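Local coordinates for protein phosphoribosylaminoimidazole-succinocarboxamide synthase (Pyrococcus horikoshii, PDB 3U55) that catalyses the ATP-dependent joining of L-aspartate to the carboxylate of 5-amino-1-(5-phosphoribosyl)imidazole-4-carboxylate, giving SAICAR in de novo purine biosynthesis, at residues L88-R93 and P115-Y120. Sequence-based numbering, arbitrary orientation.
Sequences LEVVVR and PIVELY. With SO4 (sulfate ion), chain B.
R93 reaches across to E118 on the neighbouring strand. Its CB and CG pass alongside the carbonyl oxygen of I116, CG coming within 3.9 Å of I116 O. CD lies against the carboxylate, about equally far from E118 OE1 and OE2. A bend at chi3 (76°) then turns the guanidinium so that NH1 gives a salt bridge to E118 OE1, 3.0 Å away, on the syn side but tilted out of the carboxylate plane, the acceptor lying close to the plane of the guanidinium. At the tip, NH2 has as its neighbour O1 of a sulfate ion, probably from the crystallisation liquor, at a separation too short to be taken at face value; S99 N and R198 NH1 also bind the ion. Arginine suits the place because its long chain lets CD lie against the acid while N-H groups spread around one plane reach E118. Glutamate supplies the acceptor, and tyrosine's phenol carries its hydroxyl out to it: Y120 OH gives E118 OE1 a hydrogen bond of 2.6 Å from the opposite face of the carboxylate plane to NH1, which should limit the carboxylate's rotation.

Strands 88-93 and 115-120 run antiparallel within the larger sheet of the SAICAR synthetase fold, with E89 and Y120, V91 and E118, and R93 and I116 as hydrogen-bonded pairs. V91 N to E118 O, at 2.9 Å, is nearly straight (173°). On the face that carries R93, V91 CG2 lies 3.7 Å from Y120 CE2, approaching the ring obliquely.

The other face is aliphatic across the two strands. V90 CG1 touches V117 CG1 diagonally at 3.8 Å, and V90 CG2 meets L119 CD2 at 4.0 Å. Branched valines and a leucine suit this close packing against helix 143-165, where L154 contacts V117, while F174 and F178 of strand 169-180 touch V92 and V90.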
loop_
_atom_site.group_PDB
_atom_site.type_symbol
_atom_site.label_atom_id
_atom_site.label_comp_id
_atom_site.label_asym_id
_atom_site.label_seq_id
_atom_site.Cartn_x
_atom_site.Cartn_y
_atom_site.Cartn_z
ATOM N N LEU A 88 -7.864 8.952 -7.210
ATOM C CA LEU A 88 -7.927 7.867 -6.230
ATOM C C LEU A 88 -9.118 6.956 -6.435
ATOM O O LEU A 88 -10.188 7.398 -6.850
ATOM C CB LEU A 88 -8.008 8.418 -4.799
ATOM C CG LEU A 88 -6.906 9.327 -4.250
ATOM C CD1 LEU A 88 -7.339 9.911 -2.897
ATOM C CD2 LEU A 88 -5.576 8.579 -4.133
ATOM N N GLU A 89 -8.915 5.678 -6.122
ATOM C CA GLU A 89 -10.012 4.770 -5.836
ATOM C C GLU A 89 -9.872 4.383 -4.365
ATOM O O GLU A 89 -8.808 3.949 -3.933
ATOM C CB GLU A 89 -9.966 3.548 -6.756
ATOM C CG GLU A 89 -10.343 3.891 -8.201
ATOM C CD GLU A 89 -10.117 2.748 -9.182
ATOM O OE1 GLU A 89 -10.281 2.985 -10.398
ATOM O OE2 GLU A 89 -9.776 1.624 -8.748
ATOM N N VAL A 90 -10.937 4.592 -3.599
ATOM C CA VAL A 90 -10.907 4.359 -2.155
ATOM C C VAL A 90 -11.763 3.137 -1.879
ATOM O O VAL A 90 -12.968 3.144 -2.131
ATOM C CB VAL A 90 -11.419 5.586 -1.370
ATOM C CG1 VAL A 90 -11.335 5.356 0.148
ATOM C CG2 VAL A 90 -10.622 6.833 -1.756
ATOM N N VAL A 91 -11.127 2.081 -1.386
ATOM C CA VAL A 91 -11.825 0.818 -1.170
ATOM C C VAL A 91 -12.010 0.555 0.335
ATOM O O VAL A 91 -11.038 0.560 1.090
ATOM C CB VAL A 91 -11.063 -0.349 -1.852
ATOM C CG1 VAL A 91 -11.785 -1.662 -1.623
ATOM C CG2 VAL A 91 -10.871 -0.067 -3.363
ATOM N N VAL A 92 -13.252 0.335 0.758
ATOM C CA VAL A 92 -13.544 -0.031 2.149
ATOM C C VAL A 92 -13.951 -1.499 2.174
ATOM O O VAL A 92 -14.774 -1.915 1.375
ATOM C CB VAL A 92 -14.661 0.853 2.776
ATOM C CG1 VAL A 92 -14.879 0.499 4.256
ATOM C CG2 VAL A 92 -14.310 2.323 2.679
ATOM N N ARG A 93 -13.377 -2.274 3.093
ATOM C CA ARG A 93 -13.615 -3.722 3.130
ATOM C C ARG A 93 -14.015 -4.172 4.543
ATOM O O ARG A 93 -13.330 -3.866 5.524
ATOM C CB ARG A 93 -12.374 -4.489 2.627
ATOM C CG ARG A 93 -11.527 -3.714 1.570
ATOM C CD ARG A 93 -10.368 -4.543 0.972
ATOM N NE ARG A 93 -10.896 -5.488 0.002
ATOM C CZ ARG A 93 -10.627 -5.523 -1.300
ATOM N NH1 ARG A 93 -9.759 -4.692 -1.882
ATOM N NH2 ARG A 93 -11.232 -6.441 -2.025
ATOM N N PRO A 115 -13.152 -2.326 9.773
ATOM C CA PRO A 115 -13.007 -2.105 8.332
ATOM C C PRO A 115 -11.568 -1.781 7.908
ATOM O O PRO A 115 -10.828 -1.127 8.651
ATOM C CB PRO A 115 -13.919 -0.904 8.066
ATOM C CG PRO A 115 -14.893 -0.899 9.196
ATOM C CD PRO A 115 -14.109 -1.382 10.381
ATOM N N ILE A 116 -11.180 -2.261 6.726
ATOM C CA ILE A 116 -9.909 -1.877 6.099
ATOM C C ILE A 116 -10.202 -0.802 5.045
ATOM O O ILE A 116 -11.169 -0.916 4.297
ATOM C CB ILE A 116 -9.220 -3.104 5.428
ATOM C CG1 ILE A 116 -8.661 -4.052 6.493
ATOM C CG2 ILE A 116 -8.106 -2.660 4.458
ATOM C CD1 ILE A 116 -8.153 -5.385 5.943
ATOM N N VAL A 117 -9.381 0.240 4.995
ATOM C CA VAL A 117 -9.488 1.237 3.915
ATOM C C VAL A 117 -8.201 1.185 3.107
ATOM O O VAL A 117 -7.104 1.229 3.674
ATOM C CB VAL A 117 -9.740 2.679 4.450
ATOM C CG1 VAL A 117 -9.866 3.690 3.292
ATOM C CG2 VAL A 117 -10.991 2.722 5.323
ATOM N N GLU A 118 -8.343 1.055 1.789
ATOM C CA GLU A 118 -7.201 1.005 0.887
ATOM C C GLU A 118 -7.303 2.141 -0.109
ATOM O O GLU A 118 -8.393 2.455 -0.601
ATOM C CB GLU A 118 -7.142 -0.326 0.132
ATOM C CG GLU A 118 -6.914 -1.543 1.028
ATOM C CD GLU A 118 -7.167 -2.866 0.318
ATOM O OE1 GLU A 118 -7.682 -2.873 -0.821
ATOM O OE2 GLU A 118 -6.873 -3.917 0.917
ATOM N N LEU A 119 -6.165 2.767 -0.388
ATOM C CA LEU A 119 -6.103 3.820 -1.403
ATOM C C LEU A 119 -5.393 3.284 -2.632
ATOM O O LEU A 119 -4.337 2.658 -2.516
ATOM C CB LEU A 119 -5.342 5.038 -0.868
ATOM C CG LEU A 119 -5.846 5.633 0.453
ATOM C CD1 LEU A 119 -4.881 6.690 0.988
ATOM C CD2 LEU A 119 -7.235 6.227 0.259
ATOM N N TYR A 120 -5.981 3.531 -3.799
ATOM C CA TYR A 120 -5.386 3.147 -5.074
ATOM C C TYR A 120 -5.201 4.380 -5.932
ATOM O O TYR A 120 -6.084 5.227 -6.026
ATOM C CB TYR A 120 -6.232 2.104 -5.810
ATOM C CG TYR A 120 -6.262 0.783 -5.091
ATOM C CD1 TYR A 120 -5.325 -0.210 -5.380
ATOM C CD2 TYR A 120 -7.213 0.532 -4.097
ATOM C CE1 TYR A 120 -5.327 -1.418 -4.704
ATOM C CE2 TYR A 120 -7.230 -0.677 -3.417
ATOM C CZ TYR A 120 -6.286 -1.649 -3.730
ATOM O OH TYR A 120 -6.290 -2.844 -3.057
HETATM S S SO4 B . -10.683 -5.909 -5.658
HETATM O O1 SO4 B . -10.846 -6.716 -4.462
HETATM O O2 SO4 B . -11.979 -5.627 -6.264
HETATM O O3 SO4 B . -10.008 -4.668 -5.276
HETATM O O4 SO4 B . -9.873 -6.635 -6.628
#